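Local coordinates for protein exopolyphosphatase (Cytophaga hutchinsonii, PDB 3MDQ) that probably cleaves orthophosphate from the ends of inorganic polyphosphate chains, at residues Asn14-Leu19 and Asp56-Thr61; Ile50-Met55 and Ile95-Lys100; Gly212-Leu217 and Cys278-Val283; Glu219-His224 and Thr235-Ser240. All blocks are in the same frame, centred on the assembly; numbering follows the deposited sequence. Where two conformers were deposited one is given.

Contact 1. Residues Asn14-Leu19 and Asp56-Thr61; sequences NTFHLL and DRALDT. With SO4 (sulfate ion), chain E.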
loop_
_atom_site.group_PDB
_atom_site.type_symbol
_atom_site.label_atom_id
_atom_site.label_comp_id
_atom_site.label_asym_id
_atom_site.label_seq_id
_atom_site.Cartn_x
_atom_site.Cartn_y
_atom_site.Cartn_z
ATOM N N ASN A 14 -4.391 -1.119 7.492
ATOM C CA ASN A 14 -5.758 -0.675 7.406
ATOM C C ASN A 14 -6.658 -1.715 6.752
ATOM O O ASN A 14 -7.759 -1.994 7.234
ATOM C CB ASN A 14 -5.844 0.637 6.629
ATOM C CG ASN A 14 -5.277 1.796 7.380
ATOM O OD1 ASN A 14 -4.879 1.713 8.539
ATOM N ND2 ASN A 14 -5.187 2.915 6.683
ATOM N N THR A 15 -6.216 -2.222 5.609
ATOM C CA THR A 15 -7.037 -3.028 4.736
ATOM C C THR A 15 -6.377 -4.362 4.476
ATOM O O THR A 15 -5.164 -4.443 4.241
ATOM C CB THR A 15 -7.221 -2.292 3.406
ATOM O OG1 THR A 15 -7.816 -1.002 3.688
ATOM C CG2 THR A 15 -8.093 -3.114 2.404
ATOM N N PHE A 16 -7.164 -5.453 4.577
ATOM C CA PHE A 16 -6.676 -6.778 4.206
ATOM C C PHE A 16 -7.143 -7.045 2.784
ATOM O O PHE A 16 -8.252 -6.689 2.440
ATOM C CB PHE A 16 -7.260 -7.901 5.105
ATOM C CG PHE A 16 -6.633 -8.040 6.471
ATOM C CD1 PHE A 16 -5.877 -7.054 7.042
ATOM C CD2 PHE A 16 -6.858 -9.174 7.246
ATOM C CE1 PHE A 16 -5.304 -7.211 8.293
ATOM C CE2 PHE A 16 -6.314 -9.301 8.507
ATOM C CZ PHE A 16 -5.543 -8.298 9.039
ATOM N N HIS A 17 -6.295 -7.716 2.003
ATOM C CA HIS A 17 -6.610 -8.048 0.605
ATOM C C HIS A 17 -6.505 -9.520 0.372
ATOM O O HIS A 17 -5.604 -10.190 0.919
ATOM C CB HIS A 17 -5.621 -7.353 -0.340
ATOM C CG HIS A 17 -5.676 -5.866 -0.263
ATOM N ND1 HIS A 17 -6.521 -5.116 -1.055
ATOM C CD2 HIS A 17 -5.031 -4.990 0.543
ATOM C CE1 HIS A 17 -6.374 -3.831 -0.745
ATOM N NE2 HIS A 17 -5.477 -3.728 0.215
ATOM N N LEU A 18 -7.376 -10.034 -0.496
ATOM C CA LEU A 18 -7.371 -11.406 -0.932
ATOM C C LEU A 18 -7.351 -11.423 -2.462
ATOM O O LEU A 18 -8.226 -10.882 -3.092
ATOM C CB LEU A 18 -8.616 -12.171 -0.462
ATOM C CG LEU A 18 -8.804 -13.586 -1.014
ATOM C CD1 LEU A 18 -7.674 -14.592 -0.616
ATOM C CD2 LEU A 18 -10.177 -14.124 -0.531
ATOM N N LEU A 19 -6.328 -12.061 -3.015
ATOM C CA LEU A 19 -6.203 -12.268 -4.446
ATOM C C LEU A 19 -6.135 -13.760 -4.754
ATOM O O LEU A 19 -5.272 -14.462 -4.226
ATOM C CB LEU A 19 -4.929 -11.615 -4.956
ATOM C CG LEU A 19 -4.628 -11.744 -6.455
ATOM C CD1 LEU A 19 -5.606 -10.946 -7.263
ATOM C CD2 LEU A 19 -3.174 -11.223 -6.743
ATOM N N ASP A 56 -9.789 -9.135 16.845
ATOM C CA ASP A 56 -11.094 -9.717 16.541
ATOM C C ASP A 56 -11.582 -9.359 15.128
ATOM O O ASP A 56 -12.125 -10.210 14.411
ATOM C CB ASP A 56 -12.118 -9.296 17.597
ATOM C CG ASP A 56 -11.938 -10.047 18.888
ATOM O OD1 ASP A 56 -11.168 -11.039 18.897
ATOM O OD2 ASP A 56 -12.534 -9.636 19.901
ATOM N N ARG A 57 -11.368 -8.115 14.702
ATOM C CA ARG A 57 -11.686 -7.727 13.318
ATOM C C ARG A 57 -10.842 -8.531 12.324
ATOM O O ARG A 57 -11.343 -8.981 11.287
ATOM C CB ARG A 57 -11.515 -6.217 13.069
ATOM C CG ARG A 57 -12.507 -5.344 13.808
ATOM C CD ARG A 57 -12.381 -3.874 13.423
ATOM N NE ARG A 57 -11.123 -3.231 13.768
ATOM C CZ ARG A 57 -10.861 -2.596 14.904
ATOM N NH1 ARG A 57 -11.767 -2.500 15.882
ATOM N NH2 ARG A 57 -9.690 -1.997 15.058
ATOM N N ALA A 58 -9.557 -8.664 12.614
ATOM C CA ALA A 58 -8.654 -9.433 11.749
ATOM C C ALA A 58 -9.132 -10.894 11.577
ATOM O O ALA A 58 -9.176 -11.409 10.458
ATOM C CB ALA A 58 -7.163 -9.399 12.263
ATOM N N LEU A 59 -9.482 -11.529 12.687
ATOM C CA LEU A 59 -9.982 -12.900 12.645
ATOM C C LEU A 59 -11.298 -13.007 11.895
ATOM O O LEU A 59 -11.508 -13.945 11.129
ATOM C CB LEU A 59 -10.122 -13.533 14.034
ATOM C CG LEU A 59 -8.909 -14.268 14.571
ATOM C CD1 LEU A 59 -8.726 -15.551 13.808
ATOM C CD2 LEU A 59 -7.663 -13.437 14.493
ATOM N N ASP A 60 -12.193 -12.054 12.106
ATOM C CA ASP A 60 -13.460 -12.037 11.364
ATOM C C ASP A 60 -13.172 -12.040 9.872
ATOM O O ASP A 60 -13.692 -12.847 9.112
ATOM C CB ASP A 60 -14.259 -10.792 11.731
ATOM C CG ASP A 60 -15.582 -10.701 10.980
ATOM O OD1 ASP A 60 -16.363 -11.674 11.049
ATOM O OD2 ASP A 60 -15.848 -9.662 10.351
ATOM N N THR A 61 -12.301 -11.149 9.444
ATOM C CA THR A 61 -11.989 -11.031 8.035
ATOM C C THR A 61 -11.307 -12.293 7.511
ATOM O O THR A 61 -11.634 -12.761 6.424
ATOM C CB THR A 61 -11.104 -9.804 7.780
ATOM O OG1 THR A 61 -11.905 -8.626 7.970
ATOM C CG2 THR A 61 -10.537 -9.776 6.351
HETATM S S SO4 E . -5.588 1.941 2.965
HETATM O O1 SO4 E . -6.336 2.681 4.033
HETATM O O2 SO4 E . -4.303 1.414 3.346
HETATM O O3 SO4 E . -5.283 2.928 1.879
HETATM O O4 SO4 E . -6.376 0.837 2.393
#
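Phe-16 carries its ring anti to the carbonyl carbon (chi1 -78°), and Thr-61 has its methyl CG2 anti to the backbone N. These turns bring ring and methyl together between strand and helix. Phe-16 CD2 lies 3.8 Å from Thr-61 CG2. At the far end of the ring, Phe-16 CZ is 3.8 Å from Ala-58 CB. All three residues are buried. The hydroxyl of Thr-61 is hydrogen-bonded to Ser-36 OG, outside the contact. Helix 52-71 here packs on the N-terminal sheet of an actin-like ATPase fold. The turn leading into strand 15-24 probably matches the phosphate-binding hairpin of that fold. A sulfate, probably from the crystallisation liquor, sits there. Asn-14 ND2 donates to SO4 O1 at 2.9 Å, nearly straight at 169°. Replacing Asn-14 by an aspartate would probably leave O1 without its amide donor and set a like charge beside the anion. Thr-15 OG1 donates to SO4 O4 at 2.7 Å. Arg-269 NE is a further donor to the same sulfate.

Contact 2. Residues Ile50-Met55 and Ile95-Lys100; sequences ITEEAM and IDRIKK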
loop_
_atom_site.group_PDB
_atom_site.type_symbol
_atom_site.label_atom_id
_atom_site.label_comp_id
_atom_site.label_asym_id
_atom_site.label_seq_id
_atom_site.Cartn_x
_atom_site.Cartn_y
_atom_site.Cartn_z
ATOM N N ILE A 50 -1.240 -4.586 19.189
ATOM C CA ILE A 50 -2.466 -4.736 18.462
ATOM C C ILE A 50 -3.602 -4.912 19.510
ATOM O O ILE A 50 -3.505 -5.770 20.388
ATOM C CB ILE A 50 -2.397 -5.943 17.515
ATOM C CG1 ILE A 50 -1.205 -5.855 16.584
ATOM C CG2 ILE A 50 -3.697 -6.049 16.677
ATOM C CD1 ILE A 50 -0.985 -7.250 15.802
ATOM N N THR A 51 -4.680 -4.141 19.413
ATOM C CA THR A 51 -5.716 -4.229 20.420
ATOM C C THR A 51 -6.509 -5.513 20.256
ATOM O O THR A 51 -6.500 -6.158 19.189
ATOM C CB THR A 51 -6.709 -3.063 20.297
ATOM O OG1 THR A 51 -7.434 -3.168 19.051
ATOM C CG2 THR A 51 -5.976 -1.710 20.384
ATOM N N GLU A 52 -7.231 -5.876 21.291
ATOM C CA GLU A 52 -8.151 -7.010 21.179
ATOM C C GLU A 52 -9.222 -6.785 20.117
ATOM O O GLU A 52 -9.596 -7.735 19.403
ATOM C CB GLU A 52 -8.837 -7.327 22.510
ATOM C CG GLU A 52 -7.937 -7.861 23.576
ATOM C CD GLU A 52 -7.417 -9.271 23.296
ATOM O OE1 GLU A 52 -8.079 -10.076 22.568
ATOM O OE2 GLU A 52 -6.305 -9.567 23.806
ATOM N N GLU A 53 -9.740 -5.562 20.023
ATOM C CA GLU A 53 -10.771 -5.285 19.038
ATOM C C GLU A 53 -10.230 -5.461 17.633
ATOM O O GLU A 53 -10.914 -5.993 16.761
ATOM C CB GLU A 53 -11.370 -3.884 19.246
ATOM C CG GLU A 53 -12.257 -3.887 20.528
ATOM C CD GLU A 53 -12.563 -2.533 21.095
ATOM O OE1 GLU A 53 -12.689 -1.557 20.323
ATOM O OE2 GLU A 53 -12.704 -2.462 22.334
ATOM N N ALA A 54 -8.994 -5.007 17.411
ATOM C CA ALA A 54 -8.348 -5.117 16.109
ATOM C C ALA A 54 -8.080 -6.586 15.784
ATOM O O ALA A 54 -8.299 -7.001 14.656
ATOM C CB ALA A 54 -7.046 -4.276 16.064
HETATM N N MSE A 55 -7.624 -7.377 16.764
HETATM C CA MSE A 55 -7.401 -8.810 16.526
HETATM C C MSE A 55 -8.699 -9.501 16.167
HETATM O O MSE A 55 -8.713 -10.363 15.281
HETATM C CB MSE A 55 -6.714 -9.501 17.720
HETATM C CG MSE A 55 -5.313 -9.013 17.897
HETATM SE SE MSE A 55 -4.199 -10.096 19.072
HETATM C CE MSE A 55 -4.814 -9.313 20.775
ATOM N N ILE A 95 -1.044 -14.335 15.419
ATOM C CA ILE A 95 -0.592 -15.380 14.515
ATOM C C ILE A 95 -1.099 -16.740 14.982
ATOM O O ILE A 95 -1.596 -17.522 14.195
ATOM C CB ILE A 95 0.937 -15.336 14.418
ATOM C CG1 ILE A 95 1.365 -14.063 13.679
ATOM C CG2 ILE A 95 1.513 -16.582 13.691
ATOM C CD1 ILE A 95 2.863 -13.815 13.719
ATOM N N ASP A 96 -1.038 -16.992 16.277
ATOM C CA ASP A 96 -1.453 -18.299 16.812
ATOM C C ASP A 96 -2.985 -18.448 16.735
ATOM O O ASP A 96 -3.504 -19.536 16.443
ATOM C CB ASP A 96 -0.979 -18.475 18.238
ATOM C CG ASP A 96 0.527 -18.703 18.335
ATOM O OD1 ASP A 96 1.224 -18.823 17.290
ATOM O OD2 ASP A 96 1.029 -18.741 19.479
ATOM N N ARG A 97 -3.704 -17.351 16.982
ATOM C CA ARG A 97 -5.182 -17.378 16.858
ATOM C C ARG A 97 -5.581 -17.669 15.410
ATOM O O ARG A 97 -6.501 -18.440 15.168
ATOM C CB ARG A 97 -5.836 -16.099 17.389
ATOM C CG ARG A 97 -5.744 -15.914 18.901
ATOM C CD ARG A 97 -6.395 -14.609 19.367
ATOM N NE ARG A 97 -6.209 -14.315 20.792
ATOM C CZ ARG A 97 -6.594 -13.164 21.380
ATOM N NH1 ARG A 97 -7.183 -12.230 20.687
ATOM N NH2 ARG A 97 -6.352 -12.968 22.657
ATOM N N ILE A 98 -4.882 -17.075 14.446
ATOM C CA ILE A 98 -5.151 -17.321 13.036
ATOM C C ILE A 98 -4.910 -18.799 12.675
ATOM O O ILE A 98 -5.691 -19.426 11.952
ATOM C CB ILE A 98 -4.343 -16.368 12.103
ATOM C CG1 ILE A 98 -4.830 -14.940 12.334
ATOM C CG2 ILE A 98 -4.458 -16.826 10.628
ATOM C CD1 ILE A 98 -3.919 -13.832 11.719
ATOM N N LYS A 99 -3.814 -19.366 13.146
ATOM C CA LYS A 99 -3.500 -20.756 12.865
ATOM C C LYS A 99 -4.599 -21.667 13.437
ATOM O O LYS A 99 -5.058 -22.595 12.763
ATOM C CB LYS A 99 -2.124 -21.126 13.450
ATOM C CG LYS A 99 -1.735 -22.571 13.315
ATOM C CD LYS A 99 -1.712 -23.006 11.858
ATOM C CE LYS A 99 -1.028 -24.382 11.700
ATOM N NZ LYS A 99 -0.965 -24.740 10.270
ATOM N N LYS A 100 -5.045 -21.380 14.649
ATOM C CA LYS A 100 -6.077 -22.185 15.287
ATOM C C LYS A 100 -7.397 -22.083 14.539
ATOM O O LYS A 100 -8.066 -23.098 14.306
ATOM C CB LYS A 100 -6.248 -21.768 16.746
ATOM C CG LYS A 100 -7.344 -22.555 17.508
ATOM C CD LYS A 100 -7.192 -22.323 19.013
ATOM C CE LYS A 100 -8.520 -22.382 19.754
ATOM N NZ LYS A 100 -8.422 -21.649 21.054
#
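Glu-52 OE1 is gripped by both terminal nitrogens of Arg-97. The stronger bond runs from Arg-97 NH1 to Glu-52 OE1 at 3.0 Å, with an N-H...O angle of 161°. The weak one runs from Arg-97 NH2 to Glu-52 OE1 at 3.4 Å. Together they make a salt bridge. OE1 lies close to the guanidinium plane, at its edge, and NH1 meets it on the syn side of the carboxylate. The carboxylate and guanidinium planes are 43° apart, so the two groups are not coplanar. The arginine chain is extended from CG to NE and reaches across to the other helix. The glutamate chain is bent at chi2 (-69°), which turns its carboxylate toward the arginine. Beside the bridge, Met-55 CE, of a selenomethionine, is 3.8 Å from Arg-97 NH1. Met-55 is buried and also packs on Val-93 and Leu-94 of the second helix. The first helix starts at Glu-52, and Thr-51 before it is the N-cap. Thr-51 OG1 accepts from Ala-54 N at 2.9 Å. A glycerol, probably from the crystallisation liquor, is hydrogen-bonded to the backbone N of Glu-52 and of Glu-53. The contact is an interhelical salt bridge at the surface, with apolar packing by Met-55 next to it, joining helices 52-71 and 91-102 of the N-terminal actin-like domain.

Contact 3. Residues Gly212-Leu217 and Cys278-Val283; sequences GTFDTL and CLIEHV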
loop_
_atom_site.group_PDB
_atom_site.type_symbol
_atom_site.label_atom_id
_atom_site.label_comp_id
_atom_site.label_asym_id
_atom_site.label_seq_id
_atom_site.Cartn_x
_atom_site.Cartn_y
_atom_site.Cartn_z
ATOM N N GLY A 212 -3.612 1.917 -1.748
ATOM C CA GLY A 212 -4.943 2.495 -1.712
ATOM C C GLY A 212 -5.016 3.982 -1.955
ATOM O O GLY A 212 -5.943 4.452 -2.635
ATOM N N THR A 213 -4.105 4.744 -1.379
ATOM C CA THR A 213 -4.103 6.193 -1.568
ATOM C C THR A 213 -3.981 6.528 -3.051
ATOM O O THR A 213 -4.748 7.313 -3.605
ATOM C CB THR A 213 -3.009 6.897 -0.789
ATOM O OG1 THR A 213 -3.268 6.729 0.614
ATOM C CG2 THR A 213 -2.958 8.385 -1.092
ATOM N N PHE A 214 -3.011 5.922 -3.717
ATOM C CA PHE A 214 -2.828 6.188 -5.130
ATOM C C PHE A 214 -4.001 5.694 -5.986
ATOM O O PHE A 214 -4.386 6.366 -6.933
ATOM C CB PHE A 214 -1.490 5.605 -5.587
ATOM C CG PHE A 214 -0.293 6.429 -5.188
ATOM C CD1 PHE A 214 0.038 7.581 -5.886
ATOM C CD2 PHE A 214 0.544 6.028 -4.134
ATOM C CE1 PHE A 214 1.126 8.331 -5.527
ATOM C CE2 PHE A 214 1.654 6.760 -3.783
ATOM C CZ PHE A 214 1.964 7.913 -4.469
ATOM N N ASP A 215 -4.598 4.561 -5.639
ATOM C CA ASP A 215 -5.772 4.063 -6.363
ATOM C C ASP A 215 -6.900 5.067 -6.237
ATOM O O ASP A 215 -7.578 5.386 -7.216
ATOM C CB ASP A 215 -6.265 2.713 -5.820
ATOM C CG ASP A 215 -5.307 1.574 -6.057
ATOM O OD1 ASP A 215 -4.426 1.672 -6.913
ATOM O OD2 ASP A 215 -5.476 0.512 -5.369
ATOM N N THR A 216 -7.085 5.605 -5.018
ATOM C CA THR A 216 -8.139 6.611 -4.811
ATOM C C THR A 216 -7.889 7.901 -5.605
ATOM O O THR A 216 -8.829 8.485 -6.183
ATOM C CB THR A 216 -8.376 6.878 -3.307
ATOM O OG1 THR A 216 -9.023 5.724 -2.747
ATOM C CG2 THR A 216 -9.278 8.105 -3.071
ATOM N N LEU A 217 -6.635 8.354 -5.683
ATOM C CA LEU A 217 -6.319 9.541 -6.458
ATOM C C LEU A 217 -6.666 9.308 -7.930
ATOM O O LEU A 217 -7.252 10.176 -8.581
ATOM C CB LEU A 217 -4.856 9.977 -6.318
ATOM C CG LEU A 217 -4.436 10.369 -4.884
ATOM C CD1 LEU A 217 -2.925 10.618 -4.843
ATOM C CD2 LEU A 217 -5.277 11.600 -4.430
ATOM N N CYS A 278 0.370 14.952 1.592
ATOM C CA CYS A 278 1.500 15.791 1.993
ATOM C C CYS A 278 2.811 15.048 1.767
ATOM O O CYS A 278 3.778 15.642 1.339
ATOM C CB CYS A 278 1.396 16.192 3.464
ATOM S SG CYS A 278 0.101 17.431 3.710
ATOM N N LEU A 279 2.857 13.771 2.102
ATOM C CA LEU A 279 4.075 12.956 1.854
ATOM C C LEU A 279 4.374 12.851 0.371
ATOM O O LEU A 279 5.523 12.971 -0.041
ATOM C CB LEU A 279 3.940 11.556 2.470
ATOM C CG LEU A 279 5.106 10.606 2.286
ATOM C CD1 LEU A 279 6.390 11.248 2.833
ATOM C CD2 LEU A 279 4.813 9.261 2.949
ATOM N N ILE A 280 3.353 12.649 -0.442
ATOM C CA ILE A 280 3.557 12.561 -1.896
ATOM C C ILE A 280 4.122 13.889 -2.434
ATOM O O ILE A 280 5.092 13.884 -3.219
ATOM C CB ILE A 280 2.248 12.196 -2.651
ATOM C CG1 ILE A 280 1.727 10.835 -2.212
ATOM C CG2 ILE A 280 2.520 12.162 -4.186
ATOM C CD1 ILE A 280 0.248 10.545 -2.686
ATOM N N GLU A 281 3.545 15.003 -1.997
ATOM C CA GLU A 281 4.035 16.313 -2.401
ATOM C C GLU A 281 5.511 16.429 -1.999
ATOM O O GLU A 281 6.346 16.822 -2.821
ATOM C CB GLU A 281 3.171 17.430 -1.809
ATOM C CG GLU A 281 3.684 18.833 -2.055
ATOM C CD GLU A 281 3.465 19.349 -3.440
ATOM O OE1 GLU A 281 2.920 18.638 -4.293
ATOM O OE2 GLU A 281 3.854 20.512 -3.677
ATOM N N HIS A 282 5.833 16.047 -0.759
ATOM C CA HIS A 282 7.200 16.133 -0.271
ATOM C C HIS A 282 8.144 15.382 -1.186
ATOM O O HIS A 282 9.205 15.891 -1.568
ATOM C CB HIS A 282 7.262 15.556 1.136
ATOM C CG HIS A 282 8.541 15.839 1.840
ATOM N ND1 HIS A 282 8.679 16.902 2.695
ATOM C CD2 HIS A 282 9.730 15.197 1.829
ATOM C CE1 HIS A 282 9.921 16.930 3.156
ATOM N NE2 HIS A 282 10.586 15.920 2.636
ATOM N N VAL A 283 7.758 14.162 -1.554
ATOM C CA VAL A 283 8.593 13.322 -2.443
ATOM C C VAL A 283 8.703 13.905 -3.858
ATOM O O VAL A 283 9.776 13.925 -4.455
ATOM C CB VAL A 283 8.081 11.860 -2.456
ATOM C CG1 VAL A 283 8.889 11.002 -3.484
ATOM C CG2 VAL A 283 8.185 11.266 -1.051
#
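Ile-280 CD1 is the point where three side chains of helix 212-225 converge. Phe-214 CZ is closest, at 3.6 Å from Ile-280 CD1. The same ring atom, Phe-214 CZ, lies 3.7 Å from Ile-280 CG1, so the end of the ring meets both outer carbons of the isoleucine. Leu-217 CD1 comes tip to tip with Ile-280 CD1 at 3.8 Å. Thr-213 CG2 is a looser neighbour, 4.2 Å from Ile-280 CD1. The isoleucine reaches this far because CD1 is anti about chi2 (167°), which stretches the chain toward the other helix. The two helical segments run nearly perpendicular, with a signed crossing angle of -89°, and their axes stay 12.5 Å apart. In the C-terminal actin-like domain, helix 212-225 directly follows strand 206-210 of the six-stranded sheet. The packing extends to that sheet. Phe-214 touches Met-136 and Ile-138 of strand 133-138, and Ile-280 also rests on Ile-138. With an alanine at Phe-214, Ile-280 would probably lose its nearest neighbour, and a gap is likely to open against strand 133-138. From helix 241-253, Phe-244 touches Ile-280 and Leu-251 touches Leu-217. Thr-216 OG1 is hydrogen-bonded to Arg-269 NH1, near the start of helix 267-286.

Contact 4. Residues Glu219-His224 and Thr235-Ser240; sequences EMNIQH and TSYLLS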
loop_
_atom_site.group_PDB
_atom_site.type_symbol
_atom_site.label_atom_id
_atom_site.label_comp_id
_atom_site.label_asym_id
_atom_site.label_seq_id
_atom_site.Cartn_x
_atom_site.Cartn_y
_atom_site.Cartn_z
ATOM N N GLU A 219 -8.891 7.164 -9.117
ATOM C CA GLU A 219 -10.332 7.080 -9.260
ATOM C C GLU A 219 -10.982 8.463 -9.200
ATOM O O GLU A 219 -11.881 8.743 -9.970
ATOM C CB GLU A 219 -10.940 6.132 -8.217
ATOM C CG GLU A 219 -10.642 4.654 -8.496
ATOM C CD GLU A 219 -11.132 3.703 -7.398
ATOM O OE1 GLU A 219 -11.556 4.162 -6.325
ATOM O OE2 GLU A 219 -11.082 2.478 -7.618
HETATM N N MSE A 220 -10.488 9.335 -8.318
HETATM C CA MSE A 220 -10.992 10.718 -8.227
HETATM C C MSE A 220 -10.737 11.456 -9.520
HETATM O O MSE A 220 -11.575 12.205 -9.973
HETATM C CB MSE A 220 -10.341 11.473 -7.063
HETATM C CG MSE A 220 -10.802 11.036 -5.720
HETATM SE SE MSE A 220 -9.890 11.798 -4.226
HETATM C CE MSE A 220 -10.698 13.558 -4.314
ATOM N N ASN A 221 -9.567 11.247 -10.127
ATOM C CA ASN A 221 -9.229 11.958 -11.331
ATOM C C ASN A 221 -10.068 11.490 -12.516
ATOM O O ASN A 221 -10.444 12.279 -13.383
ATOM C CB ASN A 221 -7.763 11.786 -11.662
ATOM C CG ASN A 221 -7.226 12.931 -12.521
ATOM O OD1 ASN A 221 -7.391 14.104 -12.163
ATOM N ND2 ASN A 221 -6.630 12.586 -13.672
ATOM N N ILE A 222 -10.316 10.193 -12.554
ATOM C CA ILE A 222 -11.183 9.601 -13.573
ATOM C C ILE A 222 -12.577 10.221 -13.506
ATOM O O ILE A 222 -13.141 10.626 -14.514
ATOM C CB ILE A 222 -11.209 8.066 -13.421
ATOM C CG1 ILE A 222 -9.881 7.472 -13.912
ATOM C CG2 ILE A 222 -12.398 7.421 -14.162
ATOM C CD1 ILE A 222 -9.660 6.044 -13.393
ATOM N N GLN A 223 -13.100 10.329 -12.300
ATOM C CA GLN A 223 -14.429 10.909 -12.103
ATOM C C GLN A 223 -14.418 12.379 -12.480
ATOM O O GLN A 223 -15.326 12.845 -13.176
ATOM C CB GLN A 223 -14.895 10.720 -10.659
ATOM C CG GLN A 223 -16.359 11.080 -10.389
ATOM C CD GLN A 223 -17.346 10.384 -11.351
ATOM O OE1 GLN A 223 -17.605 9.177 -11.257
ATOM N NE2 GLN A 223 -17.899 11.161 -12.284
ATOM N N HIS A 224 -13.383 13.112 -12.082
ATOM C CA HIS A 224 -13.317 14.531 -12.397
ATOM C C HIS A 224 -13.271 14.792 -13.898
ATOM O O HIS A 224 -13.900 15.743 -14.369
ATOM C CB HIS A 224 -12.106 15.175 -11.720
ATOM C CG HIS A 224 -11.993 16.642 -11.976
ATOM N ND1 HIS A 224 -11.133 17.158 -12.916
ATOM C CD2 HIS A 224 -12.641 17.693 -11.431
ATOM C CE1 HIS A 224 -11.256 18.473 -12.938
ATOM N NE2 HIS A 224 -12.152 18.822 -12.036
ATOM N N THR A 235 -3.483 -1.891 -15.809
ATOM C CA THR A 235 -2.530 -2.033 -14.723
ATOM C C THR A 235 -1.786 -0.769 -14.366
ATOM O O THR A 235 -1.091 -0.720 -13.350
ATOM C CB THR A 235 -1.550 -3.133 -14.977
ATOM O OG1 THR A 235 -0.790 -2.861 -16.128
ATOM C CG2 THR A 235 -2.296 -4.488 -15.149
ATOM N N SER A 236 -1.965 0.303 -15.126
ATOM C CA SER A 236 -1.371 1.590 -14.774
ATOM C C SER A 236 -2.314 2.719 -15.155
ATOM O O SER A 236 -3.138 2.540 -16.046
ATOM C CB SER A 236 -0.018 1.756 -15.465
ATOM O OG SER A 236 -0.133 1.849 -16.882
ATOM N N TYR A 237 -2.103 3.883 -14.531
ATOM C CA TYR A 237 -2.871 5.091 -14.837
ATOM C C TYR A 237 -1.972 6.272 -14.647
ATOM O O TYR A 237 -1.395 6.433 -13.552
ATOM C CB TYR A 237 -4.093 5.185 -13.897
ATOM C CG TYR A 237 -4.905 6.423 -14.093
ATOM C CD1 TYR A 237 -5.892 6.463 -15.050
ATOM C CD2 TYR A 237 -4.629 7.571 -13.372
ATOM C CE1 TYR A 237 -6.648 7.644 -15.261
ATOM C CE2 TYR A 237 -5.344 8.750 -13.596
ATOM C CZ TYR A 237 -6.371 8.755 -14.532
ATOM O OH TYR A 237 -7.087 9.929 -14.760
ATOM N N LEU A 238 -1.823 7.125 -15.652
ATOM C CA LEU A 238 -0.941 8.261 -15.486
ATOM C C LEU A 238 -1.720 9.501 -15.066
ATOM O O LEU A 238 -2.680 9.940 -15.723
ATOM C CB LEU A 238 -0.149 8.546 -16.738
ATOM C CG LEU A 238 0.774 9.784 -16.671
ATOM C CD1 LEU A 238 1.928 9.567 -17.615
ATOM C CD2 LEU A 238 0.071 11.119 -16.986
ATOM N N LEU A 239 -1.261 10.051 -13.961
ATOM C CA LEU A 239 -1.815 11.252 -13.334
ATOM C C LEU A 239 -0.866 12.398 -13.629
ATOM O O LEU A 239 0.299 12.371 -13.224
ATOM C CB LEU A 239 -1.931 11.038 -11.805
ATOM C CG LEU A 239 -2.575 12.061 -10.914
ATOM C CD1 LEU A 239 -4.080 12.192 -11.237
ATOM C CD2 LEU A 239 -2.347 11.621 -9.465
ATOM N N SER A 240 -1.328 13.428 -14.316
ATOM C CA SER A 240 -0.447 14.566 -14.552
ATOM C C SER A 240 -0.152 15.331 -13.261
ATOM O O SER A 240 -0.945 15.272 -12.323
ATOM C CB SER A 240 -1.023 15.512 -15.586
ATOM O OG SER A 240 -2.132 16.247 -15.061
#
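Asn-221 and Tyr-237 form the polar centre of the tight side. Asn-221 ND2 donates to Tyr-237 OH at 2.9 Å, with an N-H...O angle of 154°. The donor lies at the edge of the tyrosine ring, in its plane. The amide and ring planes are 76° apart. Tyr-237 has its ring anti to the backbone N (chi1 177°), which sends the hydroxyl away from the strand to the helix. Leu-239 CD1 presses on the amide, 3.5 Å from Asn-221 CG. Ile-222 flanks the ring, with Ile-222 CG1 3.5 Å from Tyr-237 CE1. The four residues are buried. The polar atoms among them have further partners. Asn-221 ND2 also binds Asp-243, Asn-221 OD1 accepts from Arg-246, and Tyr-237 OH is bonded to Glu-227. Asn-221 is thereby held at both ends of its amide, which fixes its rotation. Strand 236-240 is an outermost strand of the six-stranded sheet in the C-terminal actin-like domain. It runs antiparallel to strand 291-295, and helix 212-225 packs on its face. Ser-240 is the N-cap of helix 241-253, its OG accepting from Asp-243 N. The other side is loose. There Leu-238 points away from the helix and is exposed.

Contacts 1 and 2 belong to the N-terminal domain and share helix 52-71. Their centres are 11 Å apart, and Leu-59 CD2 touches Ile-98 CG1 at 3.9 Å. Contacts 3 and 4 belong to the C-terminal domain and share helix 212-225, with centres 12 Å apart. Contacts 1 and 3 lie on opposite sides of the chain's centre, 23 Å apart between centres but about 6 Å between nearest atoms. The sulfate of contact 1 sits in this interval. Thr-213 OG1 of contact 3 is 4.5 Å from SO4 O3. This placement between the domains is consistent with the phosphate-binding cleft of the family. Contacts 2 and 4 are farthest apart, at 36 Å between centres.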